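Local coordinates for fervidolysin (Fervidobacterium pennivorans, PDB 1R6V), which degrades keratin into peptides as a calcium-binding, subtilisin-like serine protease, allowing its bacterium to grow on native feathers, at residues 19-27 and 89-97; 552-560 and 663-671. The protein carries 1 engineered substitution. All coordinates share one frame; numbering follows the deposited sequence.

Contact 1. Residues 19-27 and 89-97; sequences ILFGELRDG and IRYVEPSYK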
loop_
_atom_site.group_PDB
_atom_site.type_symbol
_atom_site.label_atom_id
_atom_site.label_comp_id
_atom_site.label_asym_id
_atom_site.label_seq_id
_atom_site.Cartn_x
_atom_site.Cartn_y
_atom_site.Cartn_z
ATOM N N ILE A 19 9.418 14.132 -10.167
ATOM C CA ILE A 19 8.096 13.552 -10.065
ATOM C C ILE A 19 8.241 12.169 -9.416
ATOM O O ILE A 19 9.233 11.470 -9.630
ATOM C CB ILE A 19 7.456 13.464 -11.472
ATOM C CG1 ILE A 19 6.071 12.815 -11.399
ATOM C CG2 ILE A 19 8.363 12.701 -12.391
ATOM C CD1 ILE A 19 6.097 11.317 -11.458
ATOM N N LEU A 20 7.251 11.784 -8.614
ATOM C CA LEU A 20 7.284 10.509 -7.913
ATOM C C LEU A 20 6.792 9.368 -8.801
ATOM O O LEU A 20 5.605 9.292 -9.127
ATOM C CB LEU A 20 6.413 10.605 -6.659
ATOM C CG LEU A 20 6.688 9.638 -5.498
ATOM C CD1 LEU A 20 5.755 9.990 -4.329
ATOM C CD2 LEU A 20 6.474 8.213 -5.933
ATOM N N PHE A 21 7.709 8.497 -9.210
ATOM C CA PHE A 21 7.353 7.349 -10.037
ATOM C C PHE A 21 7.332 6.086 -9.194
ATOM O O PHE A 21 8.220 5.878 -8.368
ATOM C CB PHE A 21 8.368 7.138 -11.164
ATOM C CG PHE A 21 8.211 8.074 -12.317
ATOM C CD1 PHE A 21 9.176 9.040 -12.578
ATOM C CD2 PHE A 21 7.130 7.950 -13.176
ATOM C CE1 PHE A 21 9.071 9.878 -13.703
ATOM C CE2 PHE A 21 7.008 8.774 -14.296
ATOM C CZ PHE A 21 7.988 9.742 -14.560
ATOM N N GLY A 22 6.322 5.246 -9.398
ATOM C CA GLY A 22 6.249 4.006 -8.648
ATOM C C GLY A 22 7.354 3.063 -9.093
ATOM O O GLY A 22 7.650 2.954 -10.286
ATOM N N GLU A 23 7.967 2.366 -8.143
ATOM C CA GLU A 23 9.055 1.452 -8.466
ATOM C C GLU A 23 8.612 0.353 -9.414
ATOM O O GLU A 23 7.551 -0.244 -9.236
ATOM C CB GLU A 23 9.625 0.823 -7.189
ATOM C CG GLU A 23 10.750 -0.176 -7.468
ATOM C CD GLU A 23 11.391 -0.738 -6.208
ATOM O OE1 GLU A 23 12.309 -1.576 -6.340
ATOM O OE2 GLU A 23 10.979 -0.348 -5.103
ATOM N N LEU A 24 9.437 0.098 -10.426
ATOM C CA LEU A 24 9.171 -0.925 -11.427
ATOM C C LEU A 24 10.000 -2.171 -11.138
ATOM O O LEU A 24 11.229 -2.107 -11.094
ATOM C CB LEU A 24 9.510 -0.381 -12.817
ATOM C CG LEU A 24 8.363 0.125 -13.704
ATOM C CD1 LEU A 24 7.338 0.876 -12.906
ATOM C CD2 LEU A 24 8.930 0.968 -14.836
ATOM N N ARG A 25 9.315 -3.294 -10.944
ATOM C CA ARG A 25 9.943 -4.579 -10.640
ATOM C C ARG A 25 9.432 -5.621 -11.631
ATOM O O ARG A 25 8.229 -5.828 -11.737
ATOM C CB ARG A 25 9.550 -5.003 -9.228
ATOM C CG ARG A 25 10.296 -6.191 -8.687
ATOM C CD ARG A 25 11.642 -5.740 -8.176
ATOM N NE ARG A 25 11.954 -6.358 -6.896
ATOM C CZ ARG A 25 12.408 -5.694 -5.839
ATOM N NH1 ARG A 25 12.600 -4.381 -5.909
ATOM N NH2 ARG A 25 12.675 -6.345 -4.716
ATOM N N ASP A 26 10.329 -6.288 -12.357
ATOM C CA ASP A 26 9.880 -7.291 -13.321
ATOM C C ASP A 26 8.915 -8.300 -12.712
ATOM O O ASP A 26 9.130 -8.791 -11.604
ATOM C CB ASP A 26 11.077 -8.030 -13.928
ATOM C CG ASP A 26 11.933 -7.128 -14.784
ATOM O OD1 ASP A 26 11.371 -6.497 -15.706
ATOM O OD2 ASP A 26 13.158 -7.048 -14.534
ATOM N N GLY A 27 7.844 -8.593 -13.445
ATOM C CA GLY A 27 6.856 -9.548 -12.981
ATOM C C GLY A 27 5.998 -9.088 -11.817
ATOM O O GLY A 27 5.112 -9.817 -11.380
ATOM N N ILE A 89 1.136 17.201 -10.279
ATOM C CA ILE A 89 0.978 15.745 -10.287
ATOM C C ILE A 89 1.602 15.195 -9.004
ATOM O O ILE A 89 2.710 15.592 -8.637
ATOM C CB ILE A 89 1.694 15.109 -11.518
ATOM C CG1 ILE A 89 0.987 15.505 -12.821
ATOM C CG2 ILE A 89 1.725 13.587 -11.398
ATOM C CD1 ILE A 89 -0.487 15.183 -12.884
ATOM N N ARG A 90 0.904 14.298 -8.308
ATOM C CA ARG A 90 1.462 13.722 -7.085
ATOM C C ARG A 90 2.352 12.511 -7.375
ATOM O O ARG A 90 3.453 12.390 -6.825
ATOM C CB ARG A 90 0.342 13.336 -6.107
ATOM C CG ARG A 90 -0.193 14.503 -5.269
ATOM C CD ARG A 90 -1.279 14.038 -4.295
ATOM N NE ARG A 90 -2.457 13.626 -5.048
ATOM C CZ ARG A 90 -3.049 12.440 -4.960
ATOM N NH1 ARG A 90 -2.592 11.506 -4.127
ATOM N NH2 ARG A 90 -4.087 12.187 -5.740
ATOM N N TYR A 91 1.892 11.612 -8.240
ATOM C CA TYR A 91 2.691 10.436 -8.564
ATOM C C TYR A 91 2.156 9.737 -9.793
ATOM O O TYR A 91 1.037 10.006 -10.239
ATOM C CB TYR A 91 2.693 9.434 -7.396
ATOM C CG TYR A 91 1.318 8.887 -7.066
ATOM C CD1 TYR A 91 0.723 7.894 -7.858
ATOM C CD2 TYR A 91 0.576 9.418 -6.013
ATOM C CE1 TYR A 91 -0.583 7.456 -7.606
ATOM C CE2 TYR A 91 -0.738 8.987 -5.753
ATOM C CZ TYR A 91 -1.307 8.010 -6.551
ATOM O OH TYR A 91 -2.594 7.583 -6.296
ATOM N N VAL A 92 2.981 8.851 -10.342
ATOM C CA VAL A 92 2.609 8.042 -11.496
ATOM C C VAL A 92 3.115 6.662 -11.144
ATOM O O VAL A 92 4.302 6.507 -10.894
ATOM C CB VAL A 92 3.317 8.492 -12.786
ATOM C CG1 VAL A 92 2.853 7.599 -13.949
ATOM C CG2 VAL A 92 2.982 9.948 -13.083
ATOM N N GLU A 93 2.242 5.661 -11.119
ATOM C CA GLU A 93 2.691 4.314 -10.763
ATOM C C GLU A 93 1.908 3.266 -11.547
ATOM O O GLU A 93 0.872 3.569 -12.116
ATOM C CB GLU A 93 2.443 4.097 -9.263
ATOM C CG GLU A 93 0.961 4.132 -8.906
ATOM C CD GLU A 93 0.691 4.029 -7.410
ATOM O OE1 GLU A 93 -0.494 4.070 -7.035
ATOM O OE2 GLU A 93 1.653 3.910 -6.617
ATOM N N PRO A 94 2.400 2.017 -11.596
ATOM C CA PRO A 94 1.641 0.997 -12.323
ATOM C C PRO A 94 0.627 0.387 -11.336
ATOM O O PRO A 94 0.599 0.756 -10.155
ATOM C CB PRO A 94 2.713 -0.029 -12.689
ATOM C CG PRO A 94 3.595 0.007 -11.479
ATOM C CD PRO A 94 3.729 1.505 -11.197
ATOM N N SER A 95 -0.217 -0.515 -11.824
ATOM C CA SER A 95 -1.124 -1.244 -10.947
ATOM C C SER A 95 -0.256 -2.464 -10.673
ATOM O O SER A 95 0.264 -3.089 -11.612
ATOM C CB SER A 95 -2.393 -1.678 -11.679
ATOM O OG SER A 95 -3.108 -2.643 -10.925
ATOM N N TYR A 96 -0.066 -2.806 -9.412
ATOM C CA TYR A 96 0.779 -3.941 -9.087
ATOM C C TYR A 96 0.057 -5.284 -9.071
ATOM O O TYR A 96 -1.166 -5.347 -8.978
ATOM C CB TYR A 96 1.464 -3.698 -7.747
ATOM C CG TYR A 96 2.448 -2.550 -7.804
ATOM C CD1 TYR A 96 2.067 -1.263 -7.424
ATOM C CD2 TYR A 96 3.754 -2.745 -8.256
ATOM C CE1 TYR A 96 2.967 -0.193 -7.491
ATOM C CE2 TYR A 96 4.667 -1.672 -8.323
ATOM C CZ TYR A 96 4.256 -0.407 -7.938
ATOM O OH TYR A 96 5.119 0.663 -8.001
ATOM N N LYS A 97 0.830 -6.363 -9.168
ATOM C CA LYS A 97 0.253 -7.696 -9.148
ATOM C C LYS A 97 -0.237 -8.030 -7.739
ATOM O O LYS A 97 0.444 -7.730 -6.753
ATOM C CB LYS A 97 1.304 -8.736 -9.568
ATOM C CG LYS A 97 1.827 -8.591 -10.992
ATOM C CD LYS A 97 0.773 -8.945 -12.033
ATOM C CE LYS A 97 1.343 -8.891 -13.436
ATOM N NZ LYS A 97 2.556 -9.743 -13.564
HETATM O O HOH W 1 5.425 13.998 -7.840
#
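Tyr96 meets Glu23 through the far end of its phenol, and the side chain can be followed outward to that point. From CB, with CG beside the backbone N (chi1 -66°), the ring carries its far end to Glu23, and CG of Pro94 lies over one face near the rim. CE2 passes 3.3 Å from Glu23 O, which sits at the ring edge in the ring plane. The hydroxyl OH then donates to the same Glu23 O at 2.9 Å, tilted from the carbonyl plane. This is the propeptide domain, where strand 89-93 is an edge strand of a four-stranded antiparallel sheet. Along its outer side residues 19-27 run in roughly the same direction and make a single parallel-type bridge, Phe21 with Val92. Val92 N donates to Leu20 O at 2.9 Å, and Gly22 N to Val92 O at 2.8 Å. Ile19 CD1 lies 3.8 Å from Val92 CG2 and also over the centre of the Phe21 ring. Phe21 CD2 lies 3.9 Å from Val92 CB, while Tyr78 of helix 74-81 meets the Phe21 ring. Beyond the bridge Leu24 CD1 packs 4.0 Å from Pro94 CD.

Contact 2. Residues 552-560 and 663-671; sequences VNFNSTLQV and YVWWTIFGQ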
loop_
_atom_site.group_PDB
_atom_site.type_symbol
_atom_site.label_atom_id
_atom_site.label_comp_id
_atom_site.label_asym_id
_atom_site.label_seq_id
_atom_site.Cartn_x
_atom_site.Cartn_y
_atom_site.Cartn_z
ATOM N N VAL A 552 11.109 16.238 10.136
ATOM C CA VAL A 552 12.494 15.866 9.898
ATOM C C VAL A 552 13.059 16.782 8.814
ATOM O O VAL A 552 12.423 17.008 7.782
ATOM C CB VAL A 552 12.590 14.388 9.431
ATOM C CG1 VAL A 552 14.038 14.007 9.193
ATOM C CG2 VAL A 552 11.963 13.466 10.473
ATOM N N ASN A 553 14.242 17.333 9.064
ATOM C CA ASN A 553 14.872 18.220 8.096
ATOM C C ASN A 553 16.181 17.616 7.615
ATOM O O ASN A 553 17.139 17.491 8.379
ATOM C CB ASN A 553 15.128 19.592 8.725
ATOM C CG ASN A 553 13.846 20.317 9.073
ATOM O OD1 ASN A 553 13.162 20.845 8.199
ATOM N ND2 ASN A 553 13.506 20.334 10.353
ATOM N N PHE A 554 16.209 17.222 6.348
ATOM C CA PHE A 554 17.403 16.643 5.756
ATOM C C PHE A 554 18.380 17.763 5.400
ATOM O O PHE A 554 17.983 18.917 5.213
ATOM C CB PHE A 554 17.038 15.869 4.471
ATOM C CG PHE A 554 16.591 14.443 4.705
ATOM C CD1 PHE A 554 16.616 13.880 5.978
ATOM C CD2 PHE A 554 16.190 13.647 3.637
ATOM C CE1 PHE A 554 16.257 12.550 6.189
ATOM C CE2 PHE A 554 15.830 12.312 3.837
ATOM C CZ PHE A 554 15.863 11.760 5.117
ATOM N N ASN A 555 19.659 17.412 5.337
ATOM C CA ASN A 555 20.710 18.345 4.939
ATOM C C ASN A 555 21.762 17.532 4.190
ATOM O O ASN A 555 21.807 16.311 4.305
ATOM C CB ASN A 555 21.349 19.056 6.149
ATOM C CG ASN A 555 21.965 18.091 7.154
ATOM O OD1 ASN A 555 22.816 17.278 6.819
ATOM N ND2 ASN A 555 21.532 18.192 8.403
ATOM N N SER A 556 22.609 18.210 3.426
ATOM C CA SER A 556 23.648 17.530 2.662
ATOM C C SER A 556 24.818 18.467 2.383
ATOM O O SER A 556 24.741 19.673 2.622
ATOM C CB SER A 556 23.081 17.044 1.324
ATOM O OG SER A 556 22.485 18.125 0.624
ATOM N N THR A 557 25.899 17.890 1.877
ATOM C CA THR A 557 27.077 18.659 1.510
ATOM C C THR A 557 27.418 18.277 0.080
ATOM O O THR A 557 27.270 17.121 -0.319
ATOM C CB THR A 557 28.287 18.358 2.422
ATOM O OG1 THR A 557 28.561 16.955 2.428
ATOM C CG2 THR A 557 28.000 18.830 3.839
ATOM N N LEU A 558 27.861 19.260 -0.692
ATOM C CA LEU A 558 28.222 19.013 -2.082
ATOM C C LEU A 558 29.312 19.970 -2.505
ATOM O O LEU A 558 29.152 21.179 -2.401
ATOM C CB LEU A 558 27.016 19.215 -3.001
ATOM C CG LEU A 558 27.279 19.084 -4.507
ATOM C CD1 LEU A 558 27.736 17.668 -4.820
ATOM C CD2 LEU A 558 26.010 19.407 -5.286
ATOM N N GLN A 559 30.423 19.417 -2.974
ATOM C CA GLN A 559 31.527 20.235 -3.454
ATOM C C GLN A 559 31.923 19.721 -4.829
ATOM O O GLN A 559 31.787 18.535 -5.110
ATOM C CB GLN A 559 32.730 20.146 -2.506
ATOM C CG GLN A 559 32.483 20.732 -1.110
ATOM C CD GLN A 559 33.707 20.638 -0.212
ATOM O OE1 GLN A 559 34.309 19.568 -0.078
ATOM N NE2 GLN A 559 34.076 21.755 0.416
ATOM N N VAL A 560 32.388 20.617 -5.694
ATOM C CA VAL A 560 32.839 20.204 -7.014
ATOM C C VAL A 560 34.156 20.907 -7.342
ATOM O O VAL A 560 34.310 22.098 -7.092
ATOM C CB VAL A 560 31.803 20.515 -8.127
ATOM C CG1 VAL A 560 31.522 21.996 -8.201
ATOM C CG2 VAL A 560 32.332 20.013 -9.456
ATOM N N TYR A 663 18.877 15.908 -17.948
ATOM C CA TYR A 663 20.231 15.459 -17.673
ATOM C C TYR A 663 20.337 14.864 -16.285
ATOM O O TYR A 663 19.564 15.212 -15.393
ATOM C CB TYR A 663 21.228 16.616 -17.787
ATOM C CG TYR A 663 21.561 16.979 -19.218
ATOM C CD1 TYR A 663 20.820 17.939 -19.902
ATOM C CD2 TYR A 663 22.587 16.321 -19.899
ATOM C CE1 TYR A 663 21.090 18.233 -21.235
ATOM C CE2 TYR A 663 22.865 16.607 -21.233
ATOM C CZ TYR A 663 22.109 17.565 -21.889
ATOM O OH TYR A 663 22.362 17.848 -23.210
ATOM N N VAL A 664 21.295 13.954 -16.131
ATOM C CA VAL A 664 21.571 13.319 -14.847
ATOM C C VAL A 664 21.639 14.453 -13.829
ATOM O O VAL A 664 22.198 15.530 -14.097
ATOM C CB VAL A 664 22.921 12.549 -14.913
ATOM C CG1 VAL A 664 23.458 12.284 -13.526
ATOM C CG2 VAL A 664 22.711 11.213 -15.641
ATOM N N TRP A 665 21.046 14.225 -12.665
ATOM C CA TRP A 665 21.033 15.252 -11.640
ATOM C C TRP A 665 21.615 14.793 -10.318
ATOM O O TRP A 665 21.824 13.601 -10.104
ATOM C CB TRP A 665 19.606 15.761 -11.425
ATOM C CG TRP A 665 18.663 14.717 -10.894
ATOM C CD1 TRP A 665 18.404 14.429 -9.576
ATOM C CD2 TRP A 665 17.858 13.820 -11.665
ATOM N NE1 TRP A 665 17.488 13.408 -9.486
ATOM C CE2 TRP A 665 17.134 13.014 -10.752
ATOM C CE3 TRP A 665 17.675 13.618 -13.042
ATOM C CZ2 TRP A 665 16.236 12.019 -11.169
ATOM C CZ3 TRP A 665 16.779 12.625 -13.461
ATOM C CH2 TRP A 665 16.071 11.839 -12.524
ATOM N N TRP A 666 21.884 15.774 -9.461
ATOM C CA TRP A 666 22.439 15.556 -8.122
ATOM C C TRP A 666 21.353 16.029 -7.163
ATOM O O TRP A 666 20.863 17.158 -7.271
ATOM C CB TRP A 666 23.714 16.385 -7.945
ATOM C CG TRP A 666 24.701 16.120 -9.038
ATOM C CD1 TRP A 666 24.728 16.697 -10.272
ATOM C CD2 TRP A 666 25.737 15.128 -9.032
ATOM N NE1 TRP A 666 25.711 16.123 -11.040
ATOM C CE2 TRP A 666 26.347 15.156 -10.305
ATOM C CE3 TRP A 666 26.204 14.215 -8.074
ATOM C CZ2 TRP A 666 27.402 14.308 -10.651
ATOM C CZ3 TRP A 666 27.252 13.370 -8.417
ATOM C CH2 TRP A 666 27.839 13.424 -9.699
ATOM N N THR A 667 20.986 15.157 -6.235
ATOM C CA THR A 667 19.922 15.437 -5.278
ATOM C C THR A 667 20.493 15.881 -3.934
ATOM O O THR A 667 21.202 15.121 -3.279
ATOM C CB THR A 667 19.042 14.174 -5.122
ATOM O OG1 THR A 667 18.526 13.800 -6.407
ATOM C CG2 THR A 667 17.862 14.434 -4.192
ATOM N N ILE A 668 20.185 17.113 -3.549
ATOM C CA ILE A 668 20.680 17.681 -2.299
ATOM C C ILE A 668 19.574 18.378 -1.507
ATOM O O ILE A 668 18.493 18.670 -2.036
ATOM C CB ILE A 668 21.843 18.670 -2.554
ATOM C CG1 ILE A 668 21.390 19.812 -3.466
ATOM C CG2 ILE A 668 23.021 17.917 -3.146
ATOM C CD1 ILE A 668 21.283 19.445 -4.912
ATOM N N PHE A 669 19.858 18.654 -0.237
ATOM C CA PHE A 669 18.864 19.257 0.641
ATOM C C PHE A 669 19.276 20.549 1.342
ATOM O O PHE A 669 18.525 21.089 2.153
ATOM C CB PHE A 669 18.436 18.196 1.661
ATOM C CG PHE A 669 18.080 16.878 1.025
ATOM C CD1 PHE A 669 19.040 15.891 0.851
ATOM C CD2 PHE A 669 16.807 16.667 0.510
ATOM C CE1 PHE A 669 18.747 14.710 0.160
ATOM C CE2 PHE A 669 16.499 15.490 -0.184
ATOM C CZ PHE A 669 17.469 14.510 -0.361
ATOM N N GLY A 670 20.461 21.049 1.015
ATOM C CA GLY A 670 20.915 22.283 1.616
ATOM C C GLY A 670 21.436 22.128 3.031
ATOM O O GLY A 670 21.731 21.030 3.486
ATOM N N GLN A 671 21.553 23.248 3.729
ATOM C CA GLN A 671 22.054 23.225 5.089
ATOM C C GLN A 671 21.201 24.152 5.943
ATOM O O GLN A 671 21.262 24.095 7.171
ATOM C CB GLN A 671 23.517 23.681 5.102
ATOM C CG GLN A 671 24.329 23.190 6.287
ATOM C CD GLN A 671 24.844 21.773 6.114
ATOM O OE1 GLN A 671 25.424 21.200 7.036
ATOM N NE2 GLN A 671 24.646 21.204 4.932
HETATM O O HOH W 2 25.496 18.152 5.803
HETATM O O HOH W 3 23.315 20.639 -0.110
#
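At the junction of the two beta-sandwich domains, the link from strand 549-553 to strand 558-562 meets the end of strand 666-669 and the last residues after it. The two segments run at 104° to each other where they touch, and Ser556 joins them with both its backbone and its side chain. Its N donates to Gly670 O at 3.0 Å, in the carbonyl plane. Its OG, held between the backbone N and the carbonyl carbon, turns back to accept the N-H of Phe669 at 2.8 Å in an almost straight bond of 175°. A water at the same OG also takes a weak bond from Gly670 N. With an alanine here the buried N-H of Phe669 would probably lose its acceptor, and the water one of its anchors. Before the serine in the chain, Phe554 turns a ring edge to the face of Phe669 in a T-shaped pair, centroids 5.5 Å apart and planes at 74°. Phe554 CD2 stands over the centre of that ring, and Phe554 CB also lies 4.2 Å from the centroid of the Phe669 ring, an off-centre CH-pi contact. After the serine, Leu558 CD2 reaches Ile668 CG2 at 4.0 Å, the two side chains crossing at about a right angle; Leu558 also packs on Ile605 and Phe607 of strand 604-610. At the chain terminus a second water bridges the side chains, donating to Asn555 OD1 at 3.0 Å and accepting from Gln671 NE2.

The two contacts follow one another along the chain: contact 1 lies wholly within the propeptide, and contact 2 joins 552-560 to the chain's last residues. They share no strand or sheet. Contact 1 borders the four-stranded propeptide sheet; contact 2 lies where the two beta-sandwich domains succeed each other, strand 549-553 belonging to a sheet with 446-455 and strand 666-669 to one with 604-610. Their centres are 24 Å apart and their nearest atoms about 7 Å, without touching. Tyr17, just ahead of 19-27, bonds through its hydroxyl to Ile668 O, so the propeptide directly reaches the C-terminal sandwich domain.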